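Local structure of CD8 alpha antigen (Sus scrofa, 5EDX) at the interface of chains A and B. The protein forms a homodimer of immunoglobulin V-set domains that serves as a T-cell co-receptor, binding MHC class I molecules. Sequence-based numbering; all coordinates share one arbitrary frame. Chains: chain A/B, CD8 alpha antigen.

Two V-set domains pair about a two-fold axis, and two neighbouring patches of their interface are described. The C-alpha centres of contact 1 and contact 2 lie about 15 Å apart, and both use the same elements: strand 33-38 gives A:Ser34 to contact 1 and A:Leu36 to contact 2, and strand 101-104 gives B:Leu102 to contact 1 and B:Phe104 to contact 2. Contact 1 seats the 99-100 turn and the start of strand 101-104 of chain B against chain A, whereas contact 2 lies further along the strands, where the 44-46 segment meets aromatic rings. Symmetry repeats each with the chains exchanged, which would help hold the two domains in a set relative orientation.

Contact 1: the interface of chains A and B. Residues chain A 34, 48, 51, 56, 58; chain B 99-102.
B:Ser100 lies against the ring of A:Tyr51, its CB over the centre of one face at 3.8 Å from the centroid, a CH-pi contact. Its backbone O turns to the root of the same side chain, 3.4 Å from A:Tyr51 CB. Next along the turn, B:Val101 divides its two methyls between two partners. CG1, anti to the backbone N (chi1 177°), sits above one face of the A:Phe48 ring, displaced toward the rim and 3.8 Å from CD2; CG2 instead packs on the aliphatic end of A:Lys58, 3.8 Å from CE. Both partners cross the valine at about a right angle. Beyond CG the lysine chain is extended, which carries its amino group past the valine to the main chain of B:Asn99. There NZ donates a hydrogen bond of 2.9 Å to the carbonyl O, lying in the carbonyl plane with a C=O...N angle of 151°. B:Asn99 is poorly ordered, but the bond uses its backbone and not its amide. A:Phe48 also meets the start of strand 101-104, its CB lying 3.5 Å from the carbonyl O of B:Leu102.

Farther out, water 1 joins the two chains: the hydroxyl OG of A:Ser34 lies 2.7 Å from it, and the water is within hydrogen-bonding distance of B:Ser100 O. A:Ser34 OG and A:Tyr51 CB both border the A:Phe48 ring in plane, side by side at its CE1/CZ end. Here the 99-100 turn and the strand that follows it dock onto strands 47-52 and 58-59 of the other domain, by side-chain packing and main-chain recognition, as part of the CD8 alpha homodimer interface.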
loop_
_atom_site.group_PDB
_atom_site.type_symbol
_atom_site.label_atom_id
_atom_site.label_comp_id
_atom_site.label_asym_id
_atom_site.label_seq_id
_atom_site.Cartn_x
_atom_site.Cartn_y
_atom_site.Cartn_z
ATOM N N SER A 34 2.536 10.162 -0.305
ATOM C CA SER A 34 1.496 9.833 0.656
ATOM C C SER A 34 2.095 9.011 1.782
ATOM O O SER A 34 2.842 8.073 1.534
ATOM C CB SER A 34 0.381 9.036 -0.016
ATOM O OG SER A 34 -0.287 9.824 -0.980
ATOM N N PHE A 48 -4.370 4.993 4.884
ATOM C CA PHE A 48 -3.921 6.267 4.333
ATOM C C PHE A 48 -3.879 7.313 5.446
ATOM O O PHE A 48 -4.857 7.494 6.168
ATOM C CB PHE A 48 -4.870 6.712 3.208
ATOM C CG PHE A 48 -4.610 8.111 2.690
ATOM C CD1 PHE A 48 -3.606 8.351 1.763
ATOM C CD2 PHE A 48 -5.396 9.175 3.110
ATOM C CE1 PHE A 48 -3.377 9.638 1.278
ATOM C CE2 PHE A 48 -5.169 10.464 2.630
ATOM C CZ PHE A 48 -4.160 10.689 1.713
ATOM N N TYR A 51 -1.668 13.021 2.111
ATOM C CA TYR A 51 -1.035 13.251 0.826
ATOM C C TYR A 51 -0.356 14.608 0.932
ATOM O O TYR A 51 -0.956 15.571 1.415
ATOM C CB TYR A 51 -2.102 13.245 -0.268
ATOM C CG TYR A 51 -1.660 13.763 -1.625
ATOM C CD1 TYR A 51 -1.226 12.893 -2.618
ATOM C CD2 TYR A 51 -1.720 15.121 -1.926
ATOM C CE1 TYR A 51 -0.844 13.357 -3.862
ATOM C CE2 TYR A 51 -1.335 15.598 -3.174
ATOM C CZ TYR A 51 -0.898 14.709 -4.136
ATOM O OH TYR A 51 -0.518 15.171 -5.379
ATOM N N ARG A 56 -0.841 21.174 -2.503
ATOM C CA ARG A 56 -1.984 20.567 -1.840
ATOM C C ARG A 56 -1.571 19.524 -0.821
ATOM O O ARG A 56 -0.913 18.541 -1.164
ATOM C CB ARG A 56 -2.903 19.936 -2.892
ATOM C CG ARG A 56 -3.835 18.863 -2.371
ATOM C CD ARG A 56 -4.786 18.405 -3.467
ATOM N NE ARG A 56 -5.632 19.503 -3.929
ATOM C CZ ARG A 56 -6.598 19.376 -4.833
ATOM N NH1 ARG A 56 -6.848 18.192 -5.378
ATOM N NH2 ARG A 56 -7.315 20.433 -5.189
ATOM N N LYS A 58 -3.412 16.986 1.988
ATOM C CA LYS A 58 -4.721 16.435 2.286
ATOM C C LYS A 58 -4.587 15.335 3.317
ATOM O O LYS A 58 -3.930 14.332 3.069
ATOM C CB LYS A 58 -5.358 15.882 1.016
ATOM C CG LYS A 58 -6.779 15.394 1.215
ATOM C CD LYS A 58 -7.454 15.149 -0.113
ATOM C CE LYS A 58 -8.940 14.881 0.059
ATOM N NZ LYS A 58 -9.606 14.769 -1.271
ATOM N N ASN B 99 -8.990 11.603 -6.005
ATOM C CA ASN B 99 -8.862 12.910 -5.367
ATOM C C ASN B 99 -7.729 12.958 -4.343
ATOM O O ASN B 99 -7.913 13.434 -3.227
ATOM C CB ASN B 99 -10.180 13.309 -4.702
ATOM C CG ASN B 99 -11.256 13.656 -5.710
ATOM O OD1 ASN B 99 -11.052 14.498 -6.586
ATOM N ND2 ASN B 99 -12.410 13.010 -5.593
ATOM N N SER B 100 -6.565 12.446 -4.733
ATOM C CA SER B 100 -5.370 12.473 -3.891
ATOM C C SER B 100 -5.419 11.519 -2.695
ATOM O O SER B 100 -4.523 11.536 -1.855
ATOM C CB SER B 100 -5.072 13.894 -3.407
ATOM O OG SER B 100 -4.970 14.795 -4.497
ATOM N N VAL B 101 -6.450 10.689 -2.615
ATOM C CA VAL B 101 -6.533 9.723 -1.520
ATOM C C VAL B 101 -6.364 8.300 -2.037
ATOM O O VAL B 101 -6.971 7.925 -3.041
ATOM C CB VAL B 101 -7.874 9.836 -0.768
ATOM C CG1 VAL B 101 -7.972 8.769 0.317
ATOM C CG2 VAL B 101 -8.028 11.232 -0.166
ATOM N N LEU B 102 -5.562 7.504 -1.350
ATOM C CA LEU B 102 -5.407 6.090 -1.685
ATOM C C LEU B 102 -6.370 5.256 -0.866
ATOM O O LEU B 102 -6.439 5.403 0.331
ATOM C CB LEU B 102 -3.982 5.586 -1.483
ATOM C CG LEU B 102 -2.944 5.994 -2.511
ATOM C CD1 LEU B 102 -1.552 5.823 -2.007
ATOM C CD2 LEU B 102 -3.149 5.266 -3.822
HETATM O O HOH W 1 -2.559 9.480 -2.332
#

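Contact 2: the interface of chains A and B. Residues chain A 36, 38, 44-46, 104; chain B 36, 93, 104-105, 107.
A:Lys45 NZ donates a hydrogen bond of 3.2 Å to the backbone O of B:Phe104, approaching tilted 26° from the carbonyl plane. This is the V-set dimer interface, in which immunoglobulin variable domains pair through facing sheets. The lysine CG stands between its own backbone N and carbonyl carbon (chi1 65°), and the chain then runs extended alongside the main chain of B:Phe104 and B:Ser105, with CD 3.3 Å from B:Ser105 O. At the lysine's base the ring of B:Phe107 receives the backbone of chain A on one face: the carbonyl carbon of A:Ser44 lies over its centre, 3.7 Å from the centroid, and A:Lys45 N is above the same face nearer the rim. A:Lys45 CA approaches CE1 of that ring. Water 2 links the backbone N atoms of A:Lys45 and B:Phe107 through long hydrogen bonds.

A:Pro46 wedges among three aromatic side chains. Its CB is above the centre of the B:Phe104 ring, its CD meets B:Phe93 CE2 tip to tip at 3.7 Å, and the proline crosses B:Phe107 at about a right angle. Within chain B, B:Phe107 CE1 points at the face of B:Phe93 while B:Leu36 CB lies on the opposite face, so that ring is sandwiched. Farther toward the axis, the tip of B:Phe104, CZ, touches A:Leu36 CD1 at 3.9 Å, and A:Phe104 meets B:Leu36 in the matching way.

Behind this first shell, A:Gln38 NE2 donates to A:Ser44 O at 2.8 Å, nearly straight at 177° at the hydrogen and in the amide plane, tying down the backbone segment that lies over the B:Phe107 ring.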
loop_
_atom_site.group_PDB
_atom_site.type_symbol
_atom_site.label_atom_id
_atom_site.label_comp_id
_atom_site.label_asym_id
_atom_site.label_seq_id
_atom_site.Cartn_x
_atom_site.Cartn_y
_atom_site.Cartn_z
ATOM N N LEU A 36 1.571 6.249 4.547
ATOM C CA LEU A 36 0.716 5.101 4.822
ATOM C C LEU A 36 1.175 4.430 6.107
ATOM O O LEU A 36 2.309 4.601 6.544
ATOM C CB LEU A 36 0.783 4.094 3.674
ATOM C CG LEU A 36 0.476 4.639 2.278
ATOM C CD1 LEU A 36 0.658 3.537 1.233
ATOM C CD2 LEU A 36 -0.939 5.213 2.225
ATOM N N GLN A 38 0.747 0.593 8.438
ATOM C CA GLN A 38 0.184 -0.745 8.594
ATOM C C GLN A 38 0.317 -1.195 10.038
ATOM O O GLN A 38 1.357 -0.998 10.661
ATOM C CB GLN A 38 0.838 -1.759 7.655
ATOM C CG GLN A 38 0.113 -3.107 7.667
ATOM C CD GLN A 38 0.779 -4.162 6.803
ATOM O OE1 GLN A 38 1.999 -4.298 6.807
ATOM N NE2 GLN A 38 -0.028 -4.931 6.074
ATOM N N SER A 44 -2.945 -6.821 7.504
ATOM C CA SER A 44 -4.201 -6.130 7.232
ATOM C C SER A 44 -3.930 -4.944 6.323
ATOM O O SER A 44 -2.793 -4.481 6.225
ATOM C CB SER A 44 -4.857 -5.652 8.530
ATOM O OG SER A 44 -4.080 -4.646 9.157
ATOM N N LYS A 45 -4.969 -4.444 5.665
ATOM C CA LYS A 45 -4.765 -3.394 4.667
ATOM C C LYS A 45 -4.155 -2.132 5.262
ATOM O O LYS A 45 -4.462 -1.755 6.395
ATOM C CB LYS A 45 -6.064 -3.073 3.928
ATOM C CG LYS A 45 -7.169 -2.466 4.763
ATOM C CD LYS A 45 -8.434 -2.460 3.917
ATOM C CE LYS A 45 -9.601 -1.767 4.564
ATOM N NZ LYS A 45 -10.745 -1.828 3.602
ATOM N N PRO A 46 -3.277 -1.481 4.486
ATOM C CA PRO A 46 -2.665 -0.206 4.866
ATOM C C PRO A 46 -3.723 0.862 5.094
ATOM O O PRO A 46 -4.832 0.799 4.550
ATOM C CB PRO A 46 -1.829 0.166 3.636
ATOM C CG PRO A 46 -1.630 -1.097 2.895
ATOM C CD PRO A 46 -2.853 -1.921 3.147
ATOM N N PHE A 104 6.700 2.209 -3.296
ATOM C CA PHE A 104 6.647 2.260 -1.835
ATOM C C PHE A 104 8.037 2.363 -1.237
ATOM O O PHE A 104 8.952 1.686 -1.691
ATOM C CB PHE A 104 5.967 1.004 -1.281
ATOM C CG PHE A 104 4.595 0.769 -1.834
ATOM C CD1 PHE A 104 3.497 1.417 -1.294
ATOM C CD2 PHE A 104 4.399 -0.100 -2.893
ATOM C CE1 PHE A 104 2.227 1.202 -1.800
ATOM C CE2 PHE A 104 3.127 -0.320 -3.404
ATOM C CZ PHE A 104 2.043 0.333 -2.860
ATOM N N LEU B 36 -1.821 -5.304 -5.602
ATOM C CA LEU B 36 -0.649 -5.290 -4.740
ATOM C C LEU B 36 -0.534 -6.606 -3.976
ATOM O O LEU B 36 -1.515 -7.327 -3.814
ATOM C CB LEU B 36 -0.747 -4.132 -3.750
ATOM C CG LEU B 36 -1.044 -2.759 -4.351
ATOM C CD1 LEU B 36 -1.275 -1.738 -3.242
ATOM C CD2 LEU B 36 0.115 -2.334 -5.237
ATOM N N PHE B 93 -4.236 -7.636 -2.592
ATOM C CA PHE B 93 -5.227 -6.591 -2.379
ATOM C C PHE B 93 -5.164 -5.540 -3.483
ATOM O O PHE B 93 -4.216 -5.504 -4.266
ATOM C CB PHE B 93 -5.083 -5.948 -0.988
ATOM C CG PHE B 93 -3.746 -5.301 -0.725
ATOM C CD1 PHE B 93 -2.598 -6.068 -0.585
ATOM C CD2 PHE B 93 -3.650 -3.924 -0.554
ATOM C CE1 PHE B 93 -1.376 -5.476 -0.307
ATOM C CE2 PHE B 93 -2.432 -3.321 -0.279
ATOM C CZ PHE B 93 -1.292 -4.098 -0.155
ATOM N N PHE B 104 -7.809 1.193 -0.157
ATOM C CA PHE B 104 -7.347 -0.192 -0.244
ATOM C C PHE B 104 -8.473 -1.174 0.048
ATOM O O PHE B 104 -9.303 -0.923 0.924
ATOM C CB PHE B 104 -6.198 -0.431 0.742
ATOM C CG PHE B 104 -5.036 0.504 0.552
ATOM C CD1 PHE B 104 -4.045 0.218 -0.375
ATOM C CD2 PHE B 104 -4.945 1.675 1.283
ATOM C CE1 PHE B 104 -2.970 1.083 -0.558
ATOM C CE2 PHE B 104 -3.877 2.540 1.105
ATOM C CZ PHE B 104 -2.891 2.245 0.181
ATOM N N SER B 105 -8.498 -2.289 -0.681
ATOM C CA SER B 105 -9.446 -3.362 -0.387
ATOM C C SER B 105 -8.944 -4.200 0.779
ATOM O O SER B 105 -7.769 -4.138 1.141
ATOM C CB SER B 105 -9.643 -4.274 -1.600
ATOM O OG SER B 105 -8.545 -5.159 -1.759
ATOM N N PHE B 107 -7.544 -7.515 2.574
ATOM C CA PHE B 107 -6.580 -8.515 2.138
ATOM C C PHE B 107 -7.264 -9.837 1.794
ATOM O O PHE B 107 -8.172 -10.289 2.501
ATOM C CB PHE B 107 -5.543 -8.776 3.242
ATOM C CG PHE B 107 -4.373 -7.828 3.235
ATOM C CD1 PHE B 107 -4.453 -6.594 2.613
ATOM C CD2 PHE B 107 -3.190 -8.177 3.868
ATOM C CE1 PHE B 107 -3.365 -5.728 2.618
ATOM C CE2 PHE B 107 -2.101 -7.324 3.881
ATOM C CZ PHE B 107 -2.184 -6.094 3.252
HETATM O O HOH W 2 -7.596 -6.428 5.624
#